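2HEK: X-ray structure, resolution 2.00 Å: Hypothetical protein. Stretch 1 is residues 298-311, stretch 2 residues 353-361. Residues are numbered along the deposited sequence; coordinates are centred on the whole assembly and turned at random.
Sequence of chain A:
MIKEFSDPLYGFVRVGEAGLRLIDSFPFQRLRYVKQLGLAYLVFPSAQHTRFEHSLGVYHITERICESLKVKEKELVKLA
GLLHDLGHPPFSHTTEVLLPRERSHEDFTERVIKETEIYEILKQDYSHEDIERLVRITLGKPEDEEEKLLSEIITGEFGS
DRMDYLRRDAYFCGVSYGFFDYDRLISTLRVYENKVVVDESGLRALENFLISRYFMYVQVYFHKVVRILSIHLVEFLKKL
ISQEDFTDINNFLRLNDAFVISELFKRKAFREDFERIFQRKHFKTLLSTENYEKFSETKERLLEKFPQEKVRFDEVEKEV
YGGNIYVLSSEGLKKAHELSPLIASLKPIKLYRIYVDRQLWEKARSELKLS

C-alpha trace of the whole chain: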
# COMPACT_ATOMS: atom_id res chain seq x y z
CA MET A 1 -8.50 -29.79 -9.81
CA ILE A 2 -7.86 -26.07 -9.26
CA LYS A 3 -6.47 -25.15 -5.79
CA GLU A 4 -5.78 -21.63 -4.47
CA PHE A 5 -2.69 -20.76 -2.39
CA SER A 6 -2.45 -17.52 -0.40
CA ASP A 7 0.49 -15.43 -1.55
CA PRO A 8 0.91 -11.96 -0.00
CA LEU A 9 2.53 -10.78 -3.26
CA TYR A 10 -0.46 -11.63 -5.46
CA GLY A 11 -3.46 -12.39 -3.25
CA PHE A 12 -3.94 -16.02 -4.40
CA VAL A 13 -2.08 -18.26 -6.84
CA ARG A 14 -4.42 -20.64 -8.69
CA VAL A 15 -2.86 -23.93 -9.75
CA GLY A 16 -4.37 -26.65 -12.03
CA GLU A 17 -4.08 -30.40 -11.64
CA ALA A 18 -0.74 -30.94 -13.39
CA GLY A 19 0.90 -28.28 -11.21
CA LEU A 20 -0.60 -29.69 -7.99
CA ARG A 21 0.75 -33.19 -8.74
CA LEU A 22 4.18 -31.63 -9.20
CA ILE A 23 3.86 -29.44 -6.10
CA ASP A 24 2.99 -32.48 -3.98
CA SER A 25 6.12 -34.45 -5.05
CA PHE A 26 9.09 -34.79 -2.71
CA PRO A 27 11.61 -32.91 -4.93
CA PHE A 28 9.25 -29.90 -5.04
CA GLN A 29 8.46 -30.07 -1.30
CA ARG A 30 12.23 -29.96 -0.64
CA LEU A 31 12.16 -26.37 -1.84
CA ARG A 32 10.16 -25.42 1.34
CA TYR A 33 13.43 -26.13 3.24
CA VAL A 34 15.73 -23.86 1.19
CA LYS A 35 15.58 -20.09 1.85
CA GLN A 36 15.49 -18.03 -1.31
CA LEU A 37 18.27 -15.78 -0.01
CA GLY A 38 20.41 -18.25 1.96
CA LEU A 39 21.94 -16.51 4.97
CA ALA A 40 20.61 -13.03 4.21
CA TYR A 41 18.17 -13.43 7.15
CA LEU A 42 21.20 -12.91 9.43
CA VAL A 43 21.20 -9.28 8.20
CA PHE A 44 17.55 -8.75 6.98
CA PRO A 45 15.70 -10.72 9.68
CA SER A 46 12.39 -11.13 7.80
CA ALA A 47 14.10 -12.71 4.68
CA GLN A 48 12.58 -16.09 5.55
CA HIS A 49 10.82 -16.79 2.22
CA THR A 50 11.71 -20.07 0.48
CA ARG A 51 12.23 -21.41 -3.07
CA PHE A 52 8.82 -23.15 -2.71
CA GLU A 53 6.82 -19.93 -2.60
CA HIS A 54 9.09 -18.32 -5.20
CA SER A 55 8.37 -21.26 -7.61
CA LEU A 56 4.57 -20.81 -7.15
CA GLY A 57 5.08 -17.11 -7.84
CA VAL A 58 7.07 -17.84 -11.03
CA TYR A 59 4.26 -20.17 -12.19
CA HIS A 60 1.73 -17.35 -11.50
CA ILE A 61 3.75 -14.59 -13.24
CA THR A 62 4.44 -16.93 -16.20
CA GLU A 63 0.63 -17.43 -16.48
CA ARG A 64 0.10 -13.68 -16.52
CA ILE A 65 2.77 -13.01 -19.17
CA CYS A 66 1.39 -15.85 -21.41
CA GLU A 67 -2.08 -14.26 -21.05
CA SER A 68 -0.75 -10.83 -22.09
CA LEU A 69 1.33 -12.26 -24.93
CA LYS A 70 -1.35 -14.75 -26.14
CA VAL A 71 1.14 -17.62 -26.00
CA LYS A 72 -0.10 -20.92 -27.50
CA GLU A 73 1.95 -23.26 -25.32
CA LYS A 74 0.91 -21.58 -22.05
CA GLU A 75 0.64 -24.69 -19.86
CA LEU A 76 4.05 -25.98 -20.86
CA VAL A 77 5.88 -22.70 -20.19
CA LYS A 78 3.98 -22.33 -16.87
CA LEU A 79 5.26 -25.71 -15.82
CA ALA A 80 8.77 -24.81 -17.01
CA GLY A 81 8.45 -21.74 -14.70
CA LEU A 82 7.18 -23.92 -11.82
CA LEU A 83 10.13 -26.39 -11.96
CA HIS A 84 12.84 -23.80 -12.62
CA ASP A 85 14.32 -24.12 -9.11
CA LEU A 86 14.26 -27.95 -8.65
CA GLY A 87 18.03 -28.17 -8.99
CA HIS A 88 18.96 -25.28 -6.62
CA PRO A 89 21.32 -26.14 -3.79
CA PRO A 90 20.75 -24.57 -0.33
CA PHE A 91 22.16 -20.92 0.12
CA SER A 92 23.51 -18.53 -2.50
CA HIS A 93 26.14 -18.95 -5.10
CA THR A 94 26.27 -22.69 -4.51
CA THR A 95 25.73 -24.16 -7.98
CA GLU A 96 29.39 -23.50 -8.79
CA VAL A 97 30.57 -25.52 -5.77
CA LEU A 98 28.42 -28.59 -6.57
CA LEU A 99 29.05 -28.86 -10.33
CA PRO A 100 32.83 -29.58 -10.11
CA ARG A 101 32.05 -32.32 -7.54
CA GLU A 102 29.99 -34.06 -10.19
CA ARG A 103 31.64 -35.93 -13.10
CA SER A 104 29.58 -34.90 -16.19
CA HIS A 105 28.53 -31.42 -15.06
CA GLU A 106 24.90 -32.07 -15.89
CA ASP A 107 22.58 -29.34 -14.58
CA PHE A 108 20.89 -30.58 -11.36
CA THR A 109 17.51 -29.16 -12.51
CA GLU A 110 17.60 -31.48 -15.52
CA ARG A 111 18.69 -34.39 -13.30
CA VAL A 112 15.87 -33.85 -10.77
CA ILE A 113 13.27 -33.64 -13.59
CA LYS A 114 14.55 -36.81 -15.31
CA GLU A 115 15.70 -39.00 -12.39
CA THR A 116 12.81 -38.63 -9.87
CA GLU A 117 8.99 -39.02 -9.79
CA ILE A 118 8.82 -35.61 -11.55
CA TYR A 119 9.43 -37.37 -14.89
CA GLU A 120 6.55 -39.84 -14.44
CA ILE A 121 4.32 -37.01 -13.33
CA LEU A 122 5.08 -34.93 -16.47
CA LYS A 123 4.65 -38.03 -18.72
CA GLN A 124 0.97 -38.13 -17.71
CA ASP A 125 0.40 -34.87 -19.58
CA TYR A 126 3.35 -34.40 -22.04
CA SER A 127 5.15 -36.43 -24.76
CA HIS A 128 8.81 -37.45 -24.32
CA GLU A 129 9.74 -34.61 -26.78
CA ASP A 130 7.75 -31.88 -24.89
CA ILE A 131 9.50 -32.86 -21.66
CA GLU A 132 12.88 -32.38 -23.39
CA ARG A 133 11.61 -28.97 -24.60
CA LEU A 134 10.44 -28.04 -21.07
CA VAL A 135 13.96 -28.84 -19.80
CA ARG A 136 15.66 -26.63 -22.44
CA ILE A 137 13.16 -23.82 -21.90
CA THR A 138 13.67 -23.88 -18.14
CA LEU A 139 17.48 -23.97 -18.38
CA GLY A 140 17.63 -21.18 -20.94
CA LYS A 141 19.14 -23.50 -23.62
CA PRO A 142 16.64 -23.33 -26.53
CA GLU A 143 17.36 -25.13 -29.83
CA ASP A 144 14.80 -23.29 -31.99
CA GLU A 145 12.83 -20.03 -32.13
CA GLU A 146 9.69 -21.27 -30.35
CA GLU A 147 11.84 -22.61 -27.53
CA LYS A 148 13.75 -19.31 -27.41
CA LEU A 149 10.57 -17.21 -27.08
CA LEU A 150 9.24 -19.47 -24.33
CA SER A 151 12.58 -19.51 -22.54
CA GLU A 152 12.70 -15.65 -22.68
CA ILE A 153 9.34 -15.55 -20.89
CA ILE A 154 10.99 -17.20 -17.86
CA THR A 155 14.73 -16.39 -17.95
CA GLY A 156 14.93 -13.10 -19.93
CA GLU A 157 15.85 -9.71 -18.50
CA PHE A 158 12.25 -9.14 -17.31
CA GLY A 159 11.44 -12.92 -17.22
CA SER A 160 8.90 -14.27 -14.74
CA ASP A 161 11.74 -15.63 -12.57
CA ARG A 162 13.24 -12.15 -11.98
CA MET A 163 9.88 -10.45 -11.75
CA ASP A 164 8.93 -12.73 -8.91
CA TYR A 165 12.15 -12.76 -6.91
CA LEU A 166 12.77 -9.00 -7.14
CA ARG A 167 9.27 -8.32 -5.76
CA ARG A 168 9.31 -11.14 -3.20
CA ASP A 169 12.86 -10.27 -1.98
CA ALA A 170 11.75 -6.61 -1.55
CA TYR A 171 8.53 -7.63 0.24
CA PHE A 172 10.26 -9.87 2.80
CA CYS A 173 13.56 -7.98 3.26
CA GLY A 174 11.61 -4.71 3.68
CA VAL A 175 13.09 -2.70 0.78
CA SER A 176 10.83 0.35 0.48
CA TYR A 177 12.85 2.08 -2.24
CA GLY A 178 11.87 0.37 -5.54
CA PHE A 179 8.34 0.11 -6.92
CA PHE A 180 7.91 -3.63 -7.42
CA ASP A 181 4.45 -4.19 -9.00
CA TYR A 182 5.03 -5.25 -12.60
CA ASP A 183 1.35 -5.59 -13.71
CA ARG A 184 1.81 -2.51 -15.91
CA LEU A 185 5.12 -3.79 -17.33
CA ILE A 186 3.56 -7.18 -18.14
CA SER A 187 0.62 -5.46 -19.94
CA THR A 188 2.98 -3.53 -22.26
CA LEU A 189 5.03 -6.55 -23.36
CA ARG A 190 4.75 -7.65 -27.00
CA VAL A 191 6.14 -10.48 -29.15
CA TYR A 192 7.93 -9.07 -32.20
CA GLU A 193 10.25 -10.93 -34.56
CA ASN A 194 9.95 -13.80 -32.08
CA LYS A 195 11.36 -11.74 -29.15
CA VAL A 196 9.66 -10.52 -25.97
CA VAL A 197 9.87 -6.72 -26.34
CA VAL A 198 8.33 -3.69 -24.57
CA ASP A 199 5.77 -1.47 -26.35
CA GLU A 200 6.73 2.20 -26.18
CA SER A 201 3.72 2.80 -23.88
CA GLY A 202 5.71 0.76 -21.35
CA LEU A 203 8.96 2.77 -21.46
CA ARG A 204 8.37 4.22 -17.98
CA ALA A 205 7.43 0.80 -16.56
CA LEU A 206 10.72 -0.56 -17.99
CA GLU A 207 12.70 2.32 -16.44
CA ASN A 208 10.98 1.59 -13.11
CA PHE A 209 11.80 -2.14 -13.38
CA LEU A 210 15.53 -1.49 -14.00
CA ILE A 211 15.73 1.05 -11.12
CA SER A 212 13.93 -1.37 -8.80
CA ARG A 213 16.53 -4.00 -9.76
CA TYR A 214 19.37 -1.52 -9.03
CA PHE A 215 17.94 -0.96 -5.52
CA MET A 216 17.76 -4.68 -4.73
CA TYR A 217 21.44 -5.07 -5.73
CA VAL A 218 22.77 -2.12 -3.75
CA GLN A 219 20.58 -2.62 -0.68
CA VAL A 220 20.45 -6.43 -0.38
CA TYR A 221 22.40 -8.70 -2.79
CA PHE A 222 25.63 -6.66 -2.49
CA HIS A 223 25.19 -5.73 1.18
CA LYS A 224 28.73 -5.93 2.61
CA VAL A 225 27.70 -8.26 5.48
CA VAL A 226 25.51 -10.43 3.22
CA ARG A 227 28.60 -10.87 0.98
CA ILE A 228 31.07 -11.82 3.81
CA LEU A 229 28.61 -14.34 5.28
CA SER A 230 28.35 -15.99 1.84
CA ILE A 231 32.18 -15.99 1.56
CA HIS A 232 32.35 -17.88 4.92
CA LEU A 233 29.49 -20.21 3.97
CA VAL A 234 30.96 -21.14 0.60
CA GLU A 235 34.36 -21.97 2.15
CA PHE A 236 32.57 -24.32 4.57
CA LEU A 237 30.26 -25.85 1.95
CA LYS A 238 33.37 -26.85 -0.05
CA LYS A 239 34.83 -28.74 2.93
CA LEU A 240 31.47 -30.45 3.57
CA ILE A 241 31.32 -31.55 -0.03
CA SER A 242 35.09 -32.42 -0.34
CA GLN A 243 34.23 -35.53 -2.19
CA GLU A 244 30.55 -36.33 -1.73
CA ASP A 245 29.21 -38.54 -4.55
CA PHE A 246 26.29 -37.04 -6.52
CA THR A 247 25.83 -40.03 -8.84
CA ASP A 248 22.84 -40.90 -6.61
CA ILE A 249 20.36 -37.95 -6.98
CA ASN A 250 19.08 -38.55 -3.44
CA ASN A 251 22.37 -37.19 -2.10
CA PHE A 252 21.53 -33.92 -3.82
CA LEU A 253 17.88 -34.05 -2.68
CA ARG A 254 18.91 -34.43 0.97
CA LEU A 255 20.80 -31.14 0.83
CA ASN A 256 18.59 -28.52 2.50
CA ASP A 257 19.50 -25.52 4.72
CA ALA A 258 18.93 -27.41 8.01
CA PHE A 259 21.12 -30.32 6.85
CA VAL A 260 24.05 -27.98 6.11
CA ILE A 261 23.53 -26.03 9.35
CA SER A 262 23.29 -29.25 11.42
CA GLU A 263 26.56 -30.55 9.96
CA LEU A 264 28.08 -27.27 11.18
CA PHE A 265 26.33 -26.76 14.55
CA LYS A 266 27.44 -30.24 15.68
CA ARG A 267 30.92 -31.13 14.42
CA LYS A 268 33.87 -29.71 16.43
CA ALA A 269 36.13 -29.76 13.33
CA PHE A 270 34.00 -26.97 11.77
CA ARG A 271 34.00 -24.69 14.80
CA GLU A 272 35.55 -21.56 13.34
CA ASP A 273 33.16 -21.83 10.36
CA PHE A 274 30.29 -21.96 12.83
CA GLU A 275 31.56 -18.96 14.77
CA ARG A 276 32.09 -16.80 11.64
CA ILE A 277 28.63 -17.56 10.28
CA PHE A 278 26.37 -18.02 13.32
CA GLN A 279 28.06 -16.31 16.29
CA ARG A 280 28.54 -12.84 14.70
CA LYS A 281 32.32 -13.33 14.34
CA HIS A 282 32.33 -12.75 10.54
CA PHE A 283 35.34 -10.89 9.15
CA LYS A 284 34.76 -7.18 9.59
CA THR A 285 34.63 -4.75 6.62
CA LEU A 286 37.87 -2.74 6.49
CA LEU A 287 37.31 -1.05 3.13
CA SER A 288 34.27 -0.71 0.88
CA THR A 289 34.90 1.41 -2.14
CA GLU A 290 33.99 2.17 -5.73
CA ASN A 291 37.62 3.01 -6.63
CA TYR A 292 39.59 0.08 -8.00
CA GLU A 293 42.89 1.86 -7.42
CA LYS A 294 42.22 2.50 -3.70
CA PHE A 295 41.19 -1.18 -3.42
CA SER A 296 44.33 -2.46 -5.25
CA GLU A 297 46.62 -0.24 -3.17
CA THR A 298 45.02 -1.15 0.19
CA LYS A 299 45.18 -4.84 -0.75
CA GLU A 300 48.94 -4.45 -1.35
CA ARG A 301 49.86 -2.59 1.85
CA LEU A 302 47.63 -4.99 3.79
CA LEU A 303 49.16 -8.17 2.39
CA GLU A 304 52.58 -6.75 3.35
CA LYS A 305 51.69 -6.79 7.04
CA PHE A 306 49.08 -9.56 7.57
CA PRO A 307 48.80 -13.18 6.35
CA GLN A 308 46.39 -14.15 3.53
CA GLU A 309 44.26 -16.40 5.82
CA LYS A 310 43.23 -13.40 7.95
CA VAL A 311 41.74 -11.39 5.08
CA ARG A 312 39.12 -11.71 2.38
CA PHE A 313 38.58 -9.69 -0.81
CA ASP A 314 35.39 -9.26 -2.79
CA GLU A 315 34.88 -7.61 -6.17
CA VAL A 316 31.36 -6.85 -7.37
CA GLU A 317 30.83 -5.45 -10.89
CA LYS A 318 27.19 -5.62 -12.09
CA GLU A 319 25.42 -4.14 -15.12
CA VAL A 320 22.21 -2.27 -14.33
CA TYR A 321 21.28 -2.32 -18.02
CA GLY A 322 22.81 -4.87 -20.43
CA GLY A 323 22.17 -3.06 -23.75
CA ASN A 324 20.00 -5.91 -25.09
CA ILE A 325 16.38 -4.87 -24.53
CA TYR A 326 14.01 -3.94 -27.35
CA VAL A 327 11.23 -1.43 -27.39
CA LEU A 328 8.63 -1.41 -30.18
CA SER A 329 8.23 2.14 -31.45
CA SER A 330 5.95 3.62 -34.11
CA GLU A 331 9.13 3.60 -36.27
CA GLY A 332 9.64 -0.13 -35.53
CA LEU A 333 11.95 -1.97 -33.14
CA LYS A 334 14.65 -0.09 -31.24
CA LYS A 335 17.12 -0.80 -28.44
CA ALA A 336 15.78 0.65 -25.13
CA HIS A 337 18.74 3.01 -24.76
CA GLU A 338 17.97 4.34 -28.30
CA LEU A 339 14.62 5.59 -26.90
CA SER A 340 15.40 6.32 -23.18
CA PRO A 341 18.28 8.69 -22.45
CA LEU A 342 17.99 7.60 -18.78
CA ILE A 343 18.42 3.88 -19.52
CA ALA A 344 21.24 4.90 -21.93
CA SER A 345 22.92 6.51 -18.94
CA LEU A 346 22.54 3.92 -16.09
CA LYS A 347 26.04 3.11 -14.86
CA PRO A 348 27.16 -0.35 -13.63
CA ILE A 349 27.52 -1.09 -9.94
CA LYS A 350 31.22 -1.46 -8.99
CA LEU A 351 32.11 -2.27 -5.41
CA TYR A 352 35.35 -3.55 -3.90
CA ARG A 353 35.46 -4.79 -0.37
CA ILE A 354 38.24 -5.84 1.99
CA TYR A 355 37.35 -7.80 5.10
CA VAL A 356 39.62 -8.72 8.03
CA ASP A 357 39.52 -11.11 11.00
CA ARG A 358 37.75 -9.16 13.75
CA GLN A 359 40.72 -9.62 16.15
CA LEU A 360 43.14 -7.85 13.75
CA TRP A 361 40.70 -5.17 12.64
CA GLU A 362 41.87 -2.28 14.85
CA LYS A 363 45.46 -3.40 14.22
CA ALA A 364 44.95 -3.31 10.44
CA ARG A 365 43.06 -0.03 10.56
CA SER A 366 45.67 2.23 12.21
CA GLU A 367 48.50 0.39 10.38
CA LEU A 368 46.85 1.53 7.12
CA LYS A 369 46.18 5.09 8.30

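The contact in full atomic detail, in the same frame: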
# COMPACT_ATOMS: atom_id res chain seq x y z
N THR A 298 45.24 -0.72 -1.19
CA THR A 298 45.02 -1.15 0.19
C THR A 298 45.31 -2.65 0.29
O THR A 298 45.97 -3.09 1.22
CB THR A 298 43.60 -0.77 0.69
OG1 THR A 298 43.39 0.62 0.47
CG2 THR A 298 43.42 -1.05 2.18
N LYS A 299 44.88 -3.41 -0.70
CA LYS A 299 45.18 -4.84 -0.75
C LYS A 299 46.69 -5.11 -0.66
O LYS A 299 47.12 -6.05 0.02
CB LYS A 299 44.61 -5.45 -2.03
CG LYS A 299 45.02 -6.90 -2.22
CD LYS A 299 44.24 -7.55 -3.34
CE LYS A 299 44.88 -8.87 -3.76
NZ LYS A 299 44.01 -9.58 -4.76
N GLU A 300 47.48 -4.29 -1.35
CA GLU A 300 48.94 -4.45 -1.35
C GLU A 300 49.58 -4.16 0.00
O GLU A 300 50.25 -5.02 0.56
CB GLU A 300 49.57 -3.61 -2.47
CG GLU A 300 49.36 -4.24 -3.84
CD GLU A 300 50.53 -4.01 -4.79
OE1 GLU A 300 51.68 -3.78 -4.32
OE2 GLU A 300 50.30 -4.08 -6.02
N ARG A 301 49.35 -2.97 0.54
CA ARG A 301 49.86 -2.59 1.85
C ARG A 301 49.43 -3.58 2.93
O ARG A 301 50.21 -3.87 3.85
CB ARG A 301 49.39 -1.17 2.21
CG ARG A 301 49.53 -0.78 3.69
CD ARG A 301 50.98 -0.44 4.12
NE ARG A 301 51.46 0.83 3.57
CZ ARG A 301 52.74 1.17 3.45
NH1 ARG A 301 53.70 0.33 3.85
NH2 ARG A 301 53.07 2.35 2.93
N LEU A 302 48.21 -4.09 2.81
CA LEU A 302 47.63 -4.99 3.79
C LEU A 302 48.32 -6.34 3.74
O LEU A 302 48.68 -6.88 4.78
CB LEU A 302 46.13 -5.17 3.54
CG LEU A 302 45.28 -5.86 4.60
CD1 LEU A 302 45.30 -5.09 5.92
CD2 LEU A 302 43.87 -5.97 4.08
N LEU A 303 48.50 -6.88 2.54
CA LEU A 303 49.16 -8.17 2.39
C LEU A 303 50.68 -8.10 2.66
O LEU A 303 51.36 -9.13 2.62
CB LEU A 303 48.87 -8.78 1.02
CG LEU A 303 47.47 -9.34 0.72
CD1 LEU A 303 47.49 -10.11 -0.59
CD2 LEU A 303 46.95 -10.23 1.84
N GLU A 304 51.20 -6.90 2.92
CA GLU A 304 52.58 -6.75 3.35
C GLU A 304 52.68 -7.12 4.82
O GLU A 304 53.63 -7.78 5.23
CB GLU A 304 53.07 -5.31 3.14
CG GLU A 304 53.51 -4.97 1.71
CD GLU A 304 53.77 -3.47 1.50
OE1 GLU A 304 53.90 -2.75 2.51
OE2 GLU A 304 53.84 -3.03 0.33
N LYS A 305 51.67 -6.71 5.58
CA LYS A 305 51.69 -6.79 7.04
C LYS A 305 50.99 -8.02 7.65
O LYS A 305 51.43 -8.53 8.68
CB LYS A 305 51.12 -5.51 7.66
CG LYS A 305 51.99 -4.28 7.46
CD LYS A 305 51.55 -3.15 8.38
CE LYS A 305 52.56 -1.99 8.36
NZ LYS A 305 52.22 -0.95 7.35
N PHE A 306 49.91 -8.48 7.02
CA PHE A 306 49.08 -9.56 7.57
C PHE A 306 49.07 -10.78 6.64
O PHE A 306 49.25 -10.64 5.43
CB PHE A 306 47.66 -9.06 7.81
CG PHE A 306 47.59 -7.81 8.66
CD1 PHE A 306 47.66 -6.55 8.08
CD2 PHE A 306 47.44 -7.90 10.04
CE1 PHE A 306 47.59 -5.40 8.86
CE2 PHE A 306 47.36 -6.75 10.82
CZ PHE A 306 47.45 -5.50 10.23
N PRO A 307 48.87 -11.99 7.21
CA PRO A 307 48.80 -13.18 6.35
C PRO A 307 47.48 -13.29 5.57
O PRO A 307 46.45 -12.75 5.99
CB PRO A 307 48.94 -14.35 7.34
CG PRO A 307 48.49 -13.80 8.66
CD PRO A 307 48.71 -12.30 8.64
N GLN A 308 47.53 -14.00 4.44
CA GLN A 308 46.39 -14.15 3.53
C GLN A 308 45.14 -14.71 4.23
O GLN A 308 44.03 -14.20 4.03
CB GLN A 308 46.79 -15.01 2.32
CG GLN A 308 47.97 -14.42 1.50
CD GLN A 308 48.48 -15.35 0.40
OE1 GLN A 308 47.81 -15.57 -0.61
NE2 GLN A 308 49.69 -15.88 0.59
N GLU A 309 45.33 -15.75 5.05
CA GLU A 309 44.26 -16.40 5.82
C GLU A 309 43.37 -15.46 6.62
O GLU A 309 42.19 -15.76 6.84
CB GLU A 309 44.88 -17.39 6.82
CG GLU A 309 45.10 -18.79 6.30
CD GLU A 309 45.36 -19.82 7.43
OE1 GLU A 309 45.13 -21.04 7.19
OE2 GLU A 309 45.78 -19.41 8.55
N LYS A 310 43.93 -14.34 7.07
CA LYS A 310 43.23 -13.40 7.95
C LYS A 310 42.46 -12.32 7.18
O LYS A 310 41.94 -11.39 7.78
CB LYS A 310 44.19 -12.73 8.91
CG LYS A 310 44.92 -13.68 9.88
CD LYS A 310 44.03 -14.11 11.05
CE LYS A 310 44.74 -15.18 11.90
NZ LYS A 310 43.80 -15.86 12.84
N VAL A 311 42.39 -12.44 5.87
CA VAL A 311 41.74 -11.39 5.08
C VAL A 311 40.92 -12.01 3.98
O VAL A 311 41.23 -13.10 3.49
CB VAL A 311 42.75 -10.38 4.45
CG1 VAL A 311 43.46 -9.56 5.53
CG2 VAL A 311 43.73 -11.10 3.56
N ARG A 353 35.48 -4.71 -1.81
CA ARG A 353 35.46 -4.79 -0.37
C ARG A 353 36.69 -5.52 0.14
O ARG A 353 37.12 -6.49 -0.46
CB ARG A 353 34.19 -5.49 0.15
CG ARG A 353 33.03 -4.51 0.39
CD ARG A 353 32.36 -4.09 -0.89
NE ARG A 353 31.12 -3.35 -0.59
CZ ARG A 353 29.89 -3.88 -0.63
NH1 ARG A 353 29.70 -5.15 -1.00
NH2 ARG A 353 28.84 -3.10 -0.34
N ILE A 354 37.20 -5.07 1.28
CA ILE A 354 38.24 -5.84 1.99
C ILE A 354 37.73 -6.12 3.39
O ILE A 354 37.26 -5.22 4.09
CB ILE A 354 39.62 -5.11 2.06
CG1 ILE A 354 40.14 -4.80 0.66
CG2 ILE A 354 40.67 -5.97 2.81
CD1 ILE A 354 41.41 -3.89 0.64
N TYR A 355 37.81 -7.37 3.79
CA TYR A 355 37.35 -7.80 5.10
C TYR A 355 38.54 -8.38 5.87
O TYR A 355 39.36 -9.07 5.28
CB TYR A 355 36.35 -8.94 4.93
CG TYR A 355 35.10 -8.57 4.14
CD1 TYR A 355 35.00 -8.87 2.80
CD2 TYR A 355 34.01 -7.93 4.77
CE1 TYR A 355 33.83 -8.56 2.05
CE2 TYR A 355 32.84 -7.62 4.04
CZ TYR A 355 32.77 -7.94 2.68
OH TYR A 355 31.65 -7.65 1.93
N VAL A 356 38.57 -8.15 7.18
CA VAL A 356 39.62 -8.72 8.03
C VAL A 356 39.08 -9.40 9.29
O VAL A 356 38.08 -8.97 9.87
CB VAL A 356 40.67 -7.66 8.46
CG1 VAL A 356 41.34 -7.08 7.25
CG2 VAL A 356 40.02 -6.56 9.24
N ASP A 357 39.75 -10.48 9.70
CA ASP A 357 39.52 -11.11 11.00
C ASP A 357 39.23 -10.05 12.05
O ASP A 357 39.96 -9.07 12.16
CB ASP A 357 40.75 -11.93 11.38
CG ASP A 357 40.52 -12.83 12.59
OD1 ASP A 357 40.69 -14.07 12.43
OD2 ASP A 357 40.17 -12.31 13.67
N ARG A 358 38.16 -10.23 12.82
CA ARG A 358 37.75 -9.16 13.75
C ARG A 358 38.77 -8.86 14.87
O ARG A 358 38.78 -7.75 15.42
CB ARG A 358 36.33 -9.39 14.29
CG ARG A 358 36.17 -10.51 15.31
CD ARG A 358 34.82 -10.39 16.02
NE ARG A 358 34.88 -10.81 17.42
CZ ARG A 358 34.03 -10.39 18.36
NH1 ARG A 358 33.07 -9.52 18.07
NH2 ARG A 358 34.15 -10.83 19.61
N GLN A 359 39.63 -9.83 15.18
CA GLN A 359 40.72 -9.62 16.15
C GLN A 359 41.75 -8.60 15.65
O GLN A 359 42.15 -7.69 16.40
CB GLN A 359 41.42 -10.95 16.49
CG GLN A 359 40.53 -12.00 17.16
CD GLN A 359 41.12 -13.41 17.10
OE1 GLN A 359 42.10 -13.68 16.38
NE2 GLN A 359 40.54 -14.33 17.87
N LEU A 360 42.15 -8.73 14.39
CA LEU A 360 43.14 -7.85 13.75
C LEU A 360 42.61 -6.53 13.19
O LEU A 360 43.36 -5.76 12.60
CB LEU A 360 43.82 -8.59 12.60
CG LEU A 360 44.36 -10.01 12.79
CD1 LEU A 360 44.96 -10.43 11.48
CD2 LEU A 360 45.40 -10.10 13.90
N TRP A 361 41.33 -6.27 13.36
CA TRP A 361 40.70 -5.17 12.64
C TRP A 361 41.23 -3.79 13.05
O TRP A 361 41.52 -2.97 12.20
CB TRP A 361 39.18 -5.24 12.76
CG TRP A 361 38.44 -4.23 11.95
CD1 TRP A 361 38.20 -4.27 10.60
CD2 TRP A 361 37.84 -3.03 12.43
NE1 TRP A 361 37.48 -3.17 10.22
CE2 TRP A 361 37.25 -2.39 11.32
CE3 TRP A 361 37.75 -2.43 13.70
CZ2 TRP A 361 36.56 -1.17 11.44
CZ3 TRP A 361 37.07 -1.22 13.81
CH2 TRP A 361 36.48 -0.61 12.68

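What fills the apolar centre of the contact? I354 and L302 point toward each other's stretches and pack tightly, with L302 CD2 3.4 Å from I354 CG2. The same L302 CD2 lies 4.2 Å from V356 CG1, so one leucine methyl touches two residues of the strand. At the far end of I354, its CD1 reaches 3.8 Å from T298 CG2, one helical turn before L302.

How does the strand pair with the end of stretch 1? V311 and V356 form an antiparallel, non-hydrogen-bonded bridge, and their side chains share a face of the sheet, V311 CG1 sitting 3.7 Å from V356 CG1. Close backbone approach brings V311 CA within 3.3 Å of Y355 O, a CA-H...O contact.

Where does L360 fit? Its CD1 lies 3.5 Å from K310 CB and 3.8 Å from F306 CD2, approaching the ring obliquely. The aliphatic part of K310 thus joins the apolar packing.

What holds the polar edge? D357 N donates a nearly straight hydrogen bond to K310 O at 3.1 Å, the one hydrogen bond between the stretches. Beyond it, K310 NZ and D357 OD1 make a long salt bridge of 3.6 Å. The other carboxylate oxygen, D357 OD2, accepts a hydrogen bond from Q359 N at 3.0 Å, tying the aspartate to the backbone of its own stretch.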